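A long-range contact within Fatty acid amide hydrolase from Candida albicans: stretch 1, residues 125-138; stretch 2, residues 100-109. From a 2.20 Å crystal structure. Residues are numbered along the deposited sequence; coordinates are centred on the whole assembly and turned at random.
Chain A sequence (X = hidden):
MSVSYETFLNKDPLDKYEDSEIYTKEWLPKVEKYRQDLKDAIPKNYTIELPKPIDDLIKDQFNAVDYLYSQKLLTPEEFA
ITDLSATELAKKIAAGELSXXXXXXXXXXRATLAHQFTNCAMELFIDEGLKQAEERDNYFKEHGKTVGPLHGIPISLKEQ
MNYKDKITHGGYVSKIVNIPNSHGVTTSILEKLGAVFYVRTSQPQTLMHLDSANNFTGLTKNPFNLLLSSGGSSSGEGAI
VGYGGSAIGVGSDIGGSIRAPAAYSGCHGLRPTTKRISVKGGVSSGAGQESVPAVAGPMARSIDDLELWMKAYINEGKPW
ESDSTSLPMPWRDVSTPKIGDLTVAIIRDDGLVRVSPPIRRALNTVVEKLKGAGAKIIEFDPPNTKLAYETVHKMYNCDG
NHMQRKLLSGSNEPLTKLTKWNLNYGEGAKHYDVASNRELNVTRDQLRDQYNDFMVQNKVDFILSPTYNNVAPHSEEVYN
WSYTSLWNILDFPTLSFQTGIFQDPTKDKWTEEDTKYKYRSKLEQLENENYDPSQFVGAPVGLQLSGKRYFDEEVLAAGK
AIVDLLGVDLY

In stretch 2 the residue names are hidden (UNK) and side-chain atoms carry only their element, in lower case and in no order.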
ATOM      1  N   PHE A 125      26.293  18.168 -16.591  1.00 25.59           N
ATOM      2  CA  PHE A 125      26.930  17.378 -17.638  1.00 25.64           C
ATOM      3  C   PHE A 125      26.281  17.763 -18.969  1.00 32.95           C
ATOM      4  O   PHE A 125      25.602  16.960 -19.627  1.00 30.32           O
ATOM      5  CB  PHE A 125      26.880  15.867 -17.379  1.00 30.67           C
ATOM      6  CG  PHE A 125      25.636  15.368 -16.684  1.00 27.61           C
ATOM      7  CD1 PHE A 125      25.498  15.458 -15.300  1.00 32.67           C
ATOM      8  CD2 PHE A 125      24.636  14.734 -17.408  1.00 30.58           C
ATOM      9  CE1 PHE A 125      24.350  14.948 -14.648  1.00 30.27           C
ATOM     10  CE2 PHE A 125      23.494  14.224 -16.781  1.00 28.55           C
ATOM     11  CZ  PHE A 125      23.349  14.335 -15.394  1.00 30.62           C
ATOM     12  N   ILE A 126      26.533  19.020 -19.373  1.00 31.08           N
ATOM     13  CA  ILE A 126      25.911  19.571 -20.576  1.00 29.06           C
ATOM     14  C   ILE A 126      26.382  18.814 -21.810  1.00 29.60           C
ATOM     15  O   ILE A 126      25.602  18.569 -22.738  1.00 28.02           O
ATOM     16  CB  ILE A 126      26.212  21.082 -20.684  1.00 35.65           C
ATOM     17  CG1 ILE A 126      25.695  21.836 -19.453  1.00 38.98           C
ATOM     18  CG2 ILE A 126      25.612  21.675 -21.955  1.00 32.79           C
ATOM     19  CD1 ILE A 126      24.237  21.579 -19.141  1.00 37.20           C
ATOM     20  N   ASP A 127      27.665  18.431 -21.836  1.00 30.44           N
ATOM     21  CA  ASP A 127      28.216  17.706 -22.980  1.00 32.52           C
ATOM     22  C   ASP A 127      27.518  16.361 -23.183  1.00 38.60           C
ATOM     23  O   ASP A 127      27.129  16.015 -24.308  1.00 38.99           O
ATOM     24  CB  ASP A 127      29.724  17.521 -22.794  1.00 36.68           C
ATOM     25  CG  ASP A 127      30.074  16.881 -21.450  1.00 51.83           C
ATOM     26  OD1 ASP A 127      31.260  16.502 -21.247  1.00 59.74           O
ATOM     27  OD2 ASP A 127      29.169  16.762 -20.591  1.00 55.34           O
ATOM     28  N   GLU A 128      27.341  15.586 -22.102  1.00 33.45           N
ATOM     29  CA  GLU A 128      26.602  14.335 -22.230  1.00 31.89           C
ATOM     30  C   GLU A 128      25.170  14.596 -22.652  1.00 31.15           C
ATOM     31  O   GLU A 128      24.601  13.842 -23.445  1.00 32.45           O
ATOM     32  CB  GLU A 128      26.623  13.560 -20.919  1.00 31.21           C
ATOM     33  CG  GLU A 128      28.002  13.190 -20.411  1.00 40.00           C
ATOM     34  CD  GLU A 128      27.928  12.541 -19.042  1.00 42.23           C
ATOM     35  OE1 GLU A 128      26.973  11.772 -18.811  1.00 39.64           O
ATOM     36  OE2 GLU A 128      28.805  12.808 -18.196  1.00 41.84           O
ATOM     37  N   GLY A 129      24.562  15.655 -22.115  1.00 34.29           N
ATOM     38  CA  GLY A 129      23.233  16.027 -22.562  1.00 30.22           C
ATOM     39  C   GLY A 129      23.184  16.266 -24.060  1.00 34.84           C
ATOM     40  O   GLY A 129      22.278  15.780 -24.745  1.00 33.12           O
ATOM     41  N   LEU A 130      24.178  16.988 -24.591  1.00 34.69           N
ATOM     42  CA  LEU A 130      24.217  17.275 -26.025  1.00 36.93           C
ATOM     43  C   LEU A 130      24.244  15.986 -26.845  1.00 36.52           C
ATOM     44  O   LEU A 130      23.489  15.833 -27.815  1.00 33.06           O
ATOM     45  CB  LEU A 130      25.434  18.157 -26.347  1.00 31.55           C
ATOM     46  CG  LEU A 130      25.554  18.559 -27.824  1.00 37.54           C
ATOM     47  CD1 LEU A 130      24.236  19.161 -28.317  1.00 33.61           C
ATOM     48  CD2 LEU A 130      26.748  19.500 -28.099  1.00 34.16           C
ATOM     49  N   LYS A 131      25.109  15.042 -26.463  1.00 37.01           N
ATOM     50  CA  LYS A 131      25.174  13.751 -27.147  1.00 35.37           C
ATOM     51  C   LYS A 131      23.838  13.015 -27.095  1.00 36.87           C
ATOM     52  O   LYS A 131      23.420  12.414 -28.089  1.00 32.59           O
ATOM     53  CB  LYS A 131      26.289  12.902 -26.535  1.00 37.44           C
ATOM     54  CG  LYS A 131      27.648  13.207 -27.128  1.00 42.44           C
ATOM     55  CD  LYS A 131      28.747  12.514 -26.351  1.00 53.76           C
ATOM     56  CE  LYS A 131      30.059  13.277 -26.448  1.00 46.84           C
ATOM     57  NZ  LYS A 131      30.504  13.423 -27.860  1.00 58.16           N
ATOM     58  N   GLN A 132      23.148  13.055 -25.950  1.00 39.57           N
ATOM     59  CA  GLN A 132      21.815  12.459 -25.870  1.00 36.46           C
ATOM     60  C   GLN A 132      20.851  13.124 -26.842  1.00 35.55           C
ATOM     61  O   GLN A 132      20.056  12.449 -27.504  1.00 37.22           O
ATOM     62  CB  GLN A 132      21.248  12.581 -24.459  1.00 37.63           C
ATOM     63  CG  GLN A 132      21.987  11.868 -23.379  1.00 41.88           C
ATOM     64  CD  GLN A 132      21.388  12.193 -22.026  1.00 41.29           C
ATOM     65  OE1 GLN A 132      20.187  11.995 -21.810  1.00 35.96           O
ATOM     66  NE2 GLN A 132      22.215  12.720 -21.113  1.00 39.54           N
ATOM     67  N   ALA A 133      20.862  14.458 -26.894  1.00 33.01           N
ATOM     68  CA  ALA A 133      19.968  15.152 -27.814  1.00 34.69           C
ATOM     69  C   ALA A 133      20.293  14.801 -29.255  1.00 32.83           C
ATOM     70  O   ALA A 133      19.389  14.718 -30.093  1.00 36.97           O
ATOM     71  CB  ALA A 133      20.045  16.666 -27.608  1.00 35.13           C
ATOM     72  N   GLU A 134      21.570  14.574 -29.560  1.00 35.07           N
ATOM     73  CA  GLU A 134      21.949  14.181 -30.914  1.00 38.84           C
ATOM     74  C   GLU A 134      21.365  12.818 -31.272  1.00 37.65           C
ATOM     75  O   GLU A 134      20.779  12.647 -32.350  1.00 35.17           O
ATOM     76  CB  GLU A 134      23.472  14.186 -31.046  1.00 34.92           C
ATOM     77  CG  GLU A 134      23.994  15.492 -31.647  1.00 38.22           C
ATOM     78  CD  GLU A 134      25.321  15.924 -31.078  1.00 43.22           C
ATOM     79  OE1 GLU A 134      26.032  15.091 -30.454  1.00 45.08           O
ATOM     80  OE2 GLU A 134      25.649  17.116 -31.243  1.00 52.31           O
ATOM     81  N   GLU A 135      21.507  11.838 -30.369  1.00 38.43           N
ATOM     82  CA  GLU A 135      20.895  10.531 -30.585  1.00 40.08           C
ATOM     83  C   GLU A 135      19.410  10.665 -30.870  1.00 34.91           C
ATOM     84  O   GLU A 135      18.881  10.000 -31.764  1.00 35.24           O
ATOM     85  CB  GLU A 135      21.112   9.625 -29.372  1.00 39.74           C
ATOM     86  CG  GLU A 135      22.501   9.645 -28.804  1.00 45.80           C
ATOM     87  CD  GLU A 135      22.683   8.654 -27.656  1.00 59.81           C
ATOM     88  OE1 GLU A 135      22.094   7.554 -27.714  1.00 67.84           O
ATOM     89  OE2 GLU A 135      23.393   8.993 -26.680  1.00 56.88           O
ATOM     90  N   ARG A 136      18.725  11.533 -30.123  1.00 35.99           N
ATOM     91  CA  ARG A 136      17.302  11.743 -30.357  1.00 38.66           C
ATOM     92  C   ARG A 136      17.045  12.159 -31.796  1.00 38.76           C
ATOM     93  O   ARG A 136      16.144  11.631 -32.460  1.00 39.09           O
ATOM     94  CB  ARG A 136      16.760  12.803 -29.399  1.00 41.06           C
ATOM     95  CG  ARG A 136      16.824  12.403 -27.948  1.00 39.93           C
ATOM     96  CD  ARG A 136      16.016  11.141 -27.713  1.00 36.58           C
ATOM     97  NE  ARG A 136      16.007  10.792 -26.302  1.00 38.14           N
ATOM     98  CZ  ARG A 136      16.893   9.996 -25.727  1.00 40.06           C
ATOM     99  NH1 ARG A 136      17.873   9.437 -26.427  1.00 39.94           N
ATOM    100  NH2 ARG A 136      16.783   9.745 -24.424  1.00 33.02           N
ATOM    101  N   ASP A 137      17.840  13.100 -32.297  1.00 35.56           N
ATOM    102  CA  ASP A 137      17.626  13.583 -33.654  1.00 41.03           C
ATOM    103  C   ASP A 137      18.025  12.521 -34.674  1.00 41.52           C
ATOM    104  O   ASP A 137      17.340  12.346 -35.688  1.00 38.76           O
ATOM    105  CB  ASP A 137      18.394  14.890 -33.871  1.00 36.70           C
ATOM    106  CG  ASP A 137      17.678  16.115 -33.256  1.00 41.05           C
ATOM    107  OD1 ASP A 137      16.424  16.102 -33.119  1.00 41.70           O
ATOM    108  OD2 ASP A 137      18.374  17.093 -32.895  1.00 38.61           O
ATOM    109  N   ASN A 138      19.109  11.776 -34.406  1.00 38.49           N
ATOM    110  CA  ASN A 138      19.469  10.652 -35.271  1.00 35.94           C
ATOM    111  C   ASN A 138      18.322   9.662 -35.382  1.00 45.80           C
ATOM    112  O   ASN A 138      17.973   9.214 -36.483  1.00 47.20           O
ATOM    113  CB  ASN A 138      20.705   9.941 -34.741  1.00 39.07           C
ATOM    114  CG  ASN A 138      21.946  10.788 -34.842  1.00 47.78           C
ATOM    115  OD1 ASN A 138      22.944  10.523 -34.166  1.00 50.58           O
ATOM    116  ND2 ASN A 138      21.890  11.831 -35.673  1.00 43.74           N
ATOM    117  N   UNK A 100      15.864  18.311 -31.577  1.00 37.38           N
ATOM    118  CA  UNK A 100      16.108  18.099 -30.155  1.00 39.09           C
ATOM    119  C   UNK A 100      17.324  18.886 -29.710  1.00 32.48           C
ATOM    120  O   UNK A 100      17.338  19.454 -28.611  1.00 34.21           O
ATOM    121  o   UNK A 100      15.065  15.945 -29.964  1.00 39.82           O
ATOM    122  c   UNK A 100      16.294  16.612 -29.852  1.00 34.00           C
ATOM    123  N   UNK A 101      18.340  18.952 -30.572  1.00 36.13           N
ATOM    124  CA  UNK A 101      19.573  19.658 -30.240  1.00 32.85           C
ATOM    125  C   UNK A 101      19.289  21.124 -29.920  1.00 36.43           C
ATOM    126  O   UNK A 101      19.725  21.649 -28.887  1.00 34.68           O
ATOM    127  c   UNK A 101      21.739  20.491 -31.195  1.00 27.42           C
ATOM    128  c   UNK A 101      21.073  18.066 -31.477  1.00 35.52           C
ATOM    129  c   UNK A 101      20.581  19.516 -31.389  1.00 34.83           C
ATOM    130  N   UNK A 102      18.555  21.810 -30.797  1.00 35.43           N
ATOM    131  CA  UNK A 102      18.285  23.221 -30.567  1.00 34.41           C
ATOM    132  C   UNK A 102      17.444  23.426 -29.303  1.00 31.96           C
ATOM    133  O   UNK A 102      17.686  24.366 -28.537  1.00 29.58           O
ATOM    134  c   UNK A 102      15.613  24.473 -33.147  1.00 49.20           C
ATOM    135  o   UNK A 102      15.953  25.622 -33.532  1.00 43.72           O
ATOM    136  o   UNK A 102      14.879  23.717 -33.819  1.00 48.15           O
ATOM    137  c   UNK A 102      16.142  23.949 -31.814  1.00 39.08           C
ATOM    138  c   UNK A 102      17.637  23.808 -31.822  1.00 32.19           C
ATOM    139  N   UNK A 103      16.493  22.525 -29.036  1.00 32.62           N
ATOM    140  CA  UNK A 103      15.705  22.637 -27.814  1.00 28.44           C
ATOM    141  C   UNK A 103      16.586  22.426 -26.588  1.00 30.02           C
ATOM    142  O   UNK A 103      16.451  23.131 -25.581  1.00 28.92           O
ATOM    143  c   UNK A 103      14.522  21.656 -27.853  1.00 35.53           C
ATOM    144  c   UNK A 103      13.458  22.173 -28.811  1.00 36.92           C
ATOM    145  c   UNK A 103      13.937  21.450 -26.449  1.00 33.54           C
ATOM    146  N   UNK A 104      17.540  21.492 -26.670  1.00 31.91           N
ATOM    147  CA  UNK A 104      18.438  21.247 -25.547  1.00 30.98           C
ATOM    148  C   UNK A 104      19.334  22.447 -25.259  1.00 29.50           C
ATOM    149  O   UNK A 104      19.535  22.816 -24.095  1.00 29.24           O
ATOM    150  c   UNK A 104      19.951  19.257 -23.527  1.00 26.85           C
ATOM    151  c   UNK A 104      22.591  19.899 -24.001  1.00 30.10           C
ATOM    152  c   UNK A 104      20.323  19.774 -24.758  1.00 31.10           C
ATOM    153  c   UNK A 104      21.646  20.105 -24.972  1.00 28.45           C
ATOM    154  c   UNK A 104      20.893  19.047 -22.554  1.00 31.08           C
ATOM    155  c   UNK A 104      22.221  19.378 -22.787  1.00 27.69           C
ATOM    156  c   UNK A 104      19.297  20.019 -25.820  1.00 33.23           C
ATOM    157  N   UNK A 105      19.910  23.046 -26.304  1.00 32.87           N
ATOM    158  CA  UNK A 105      20.884  24.119 -26.110  1.00 30.65           C
ATOM    159  C   UNK A 105      20.251  25.336 -25.446  1.00 32.44           C
ATOM    160  O   UNK A 105      20.910  26.037 -24.665  1.00 30.74           O
ATOM    161  c   UNK A 105      22.157  23.366 -28.206  1.00 39.09           C
ATOM    162  n   UNK A 105      25.248  23.846 -28.032  1.00 53.94           N
ATOM    163  c   UNK A 105      24.481  23.222 -29.151  1.00 50.31           C
ATOM    164  c   UNK A 105      23.118  23.869 -29.273  1.00 44.33           C
ATOM    165  c   UNK A 105      21.505  24.512 -27.450  1.00 30.52           C
ATOM    166  N   UNK A 106      18.980  25.615 -25.751  1.00 31.27           N
ATOM    167  CA  UNK A 106      18.309  26.725 -25.085  1.00 30.03           C
ATOM    168  C   UNK A 106      18.177  26.452 -23.593  1.00 32.37           C
ATOM    169  O   UNK A 106      18.617  27.256 -22.762  1.00 33.23           O
ATOM    170  c   UNK A 106      16.944  26.978 -25.718  1.00 28.73           C
ATOM    171  N   UNK A 107      17.609  25.292 -23.240  1.00 30.70           N
ATOM    172  CA  UNK A 107      17.456  24.931 -21.836  1.00 28.95           C
ATOM    173  C   UNK A 107      18.808  24.822 -21.141  1.00 25.63           C
ATOM    174  O   UNK A 107      18.963  25.261 -19.994  1.00 27.39           O
ATOM    175  c   UNK A 107      14.445  24.299 -20.806  1.00 25.92           C
ATOM    176  c   UNK A 107      16.671  23.621 -21.722  1.00 26.15           C
ATOM    177  c   UNK A 107      13.091  24.483 -20.934  1.00 28.57           C
ATOM    178  c   UNK A 107      15.193  23.803 -21.862  1.00 29.66           C
ATOM    179  c   UNK A 107      13.195  23.683 -23.193  1.00 27.88           C
ATOM    180  c   UNK A 107      12.458  24.172 -22.129  1.00 32.71           C
ATOM    181  c   UNK A 107      14.551  23.498 -23.055  1.00 28.93           C
ATOM    182  N   UNK A 108      19.805  24.263 -21.826  1.00 28.71           N
ATOM    183  CA  UNK A 108      21.133  24.146 -21.234  1.00 26.15           C
ATOM    184  C   UNK A 108      21.703  25.520 -20.886  1.00 33.10           C
ATOM    185  O   UNK A 108      22.270  25.721 -19.799  1.00 27.96           O
ATOM    186  c   UNK A 108      22.065  23.402 -22.194  1.00 29.72           C
ATOM    187  N   UNK A 109      21.582  26.473 -21.822  1.00 29.40           N
ATOM    188  CA  UNK A 109      21.947  27.857 -21.550  1.00 30.23           C
ATOM    189  C   UNK A 109      21.164  28.401 -20.357  1.00 30.04           C
ATOM    190  O   UNK A 109      21.747  28.930 -19.404  1.00 29.45           O
ATOM    191  c   UNK A 109      22.291  30.071 -22.779  1.00 39.07           C
ATOM    192  n   UNK A 109      23.241  31.992 -22.298  1.00 38.26           N
ATOM    193  c   UNK A 109      22.914  32.028 -23.578  1.00 36.64           C
ATOM    194  c   UNK A 109      22.856  30.782 -21.772  1.00 35.29           C
ATOM    195  c   UNK A 109      21.689  28.698 -22.811  1.00 31.81           C
ATOM    196  n   UNK A 109      22.338  30.882 -23.895  1.00 38.57           N
TER

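Position 100 opens the second helix with two side-chain atoms, one carbon followed by one oxygen. The backbone N lies 2.8 Å from Asp137 OD1 in a nearly straight hydrogen bond, and the CB packs 3.6 Å from Ala133 O. A single carbon bearing a hydroxyl is serine, Ser100, and its OG sits 3.6 Å from Arg136 CB.

Position 101 has three carbons, the first carrying the other two. Its backbone N donates to Asp137 OD2 at 3.0 Å, while the fork sits among Leu130, Ala133, Glu134 and Asp137. This is valine, Val101. Its CG1 lies 4.0 Å from Leu130 CD1, and its CG2 is 3.9 Å from Glu134 CG, so the two methyls reach different parts of the hole.

Position 102 carries three carbons in a row, the third bearing two oxygens, and its CA-to-CB bond points away from stretch 1. The carboxylate on a chain of this length identifies Glu102. Position 103 again shows one carbon carrying two more, its CA-to-CB bond directed sideways and the side chain out of contact; a beta-branched, all-carbon side chain of this size is Val103.

At position 104, one carbon, whose CA-to-CB bond points toward stretch 1, leads into a six-carbon ring with no oxygen; the side chain lies among Ile126, Gly129, Leu130 and Ala133. This is phenylalanine, Phe104. Gly129 C lies over one face of the ring, 3.5 Å from Phe104 CZ, and Ile126 O approaches the edge, 3.5 Å from the same atom. An ideal CB on Gly129 would come 2.4 Å from Phe104 CZ, so the ring occupies space that the glycine leaves free.

Position 105 has four carbons in a row ending in nitrogen, hence Lys105; its CE passes 4.2 Å from Leu130 CD1, and its NZ is hydrogen-bonded elsewhere in the structure. Position 106 has a single carbon, Ala106, out of reach of stretch 1. One carbon and a six-carbon ring at position 107 give Phe107, also out of reach. The lone carbon at position 108, its CB, lies 4.0 Å from Ile126 CG2 and defines Ala108. At position 109, one carbon precedes a five-membered ring of three carbons and two nitrogens: His109, its CA-to-CB bond pointing away.

The two helices run roughly antiparallel, at 156°, with their axes approaching to 8.5 Å. Val101 and Phe104 act as knobs in neighbouring holes that share Leu130 and Ala133, and Ile126 extends the apolar packing to Ala108. At the other end, Asp137 accepts hydrogen bonds from two successive backbone amides, Ser100 N and Val101 N, adding a polar clasp to the 529 Å² contact.

Stretch 2, residues 100-109: SVEVFKAFAH
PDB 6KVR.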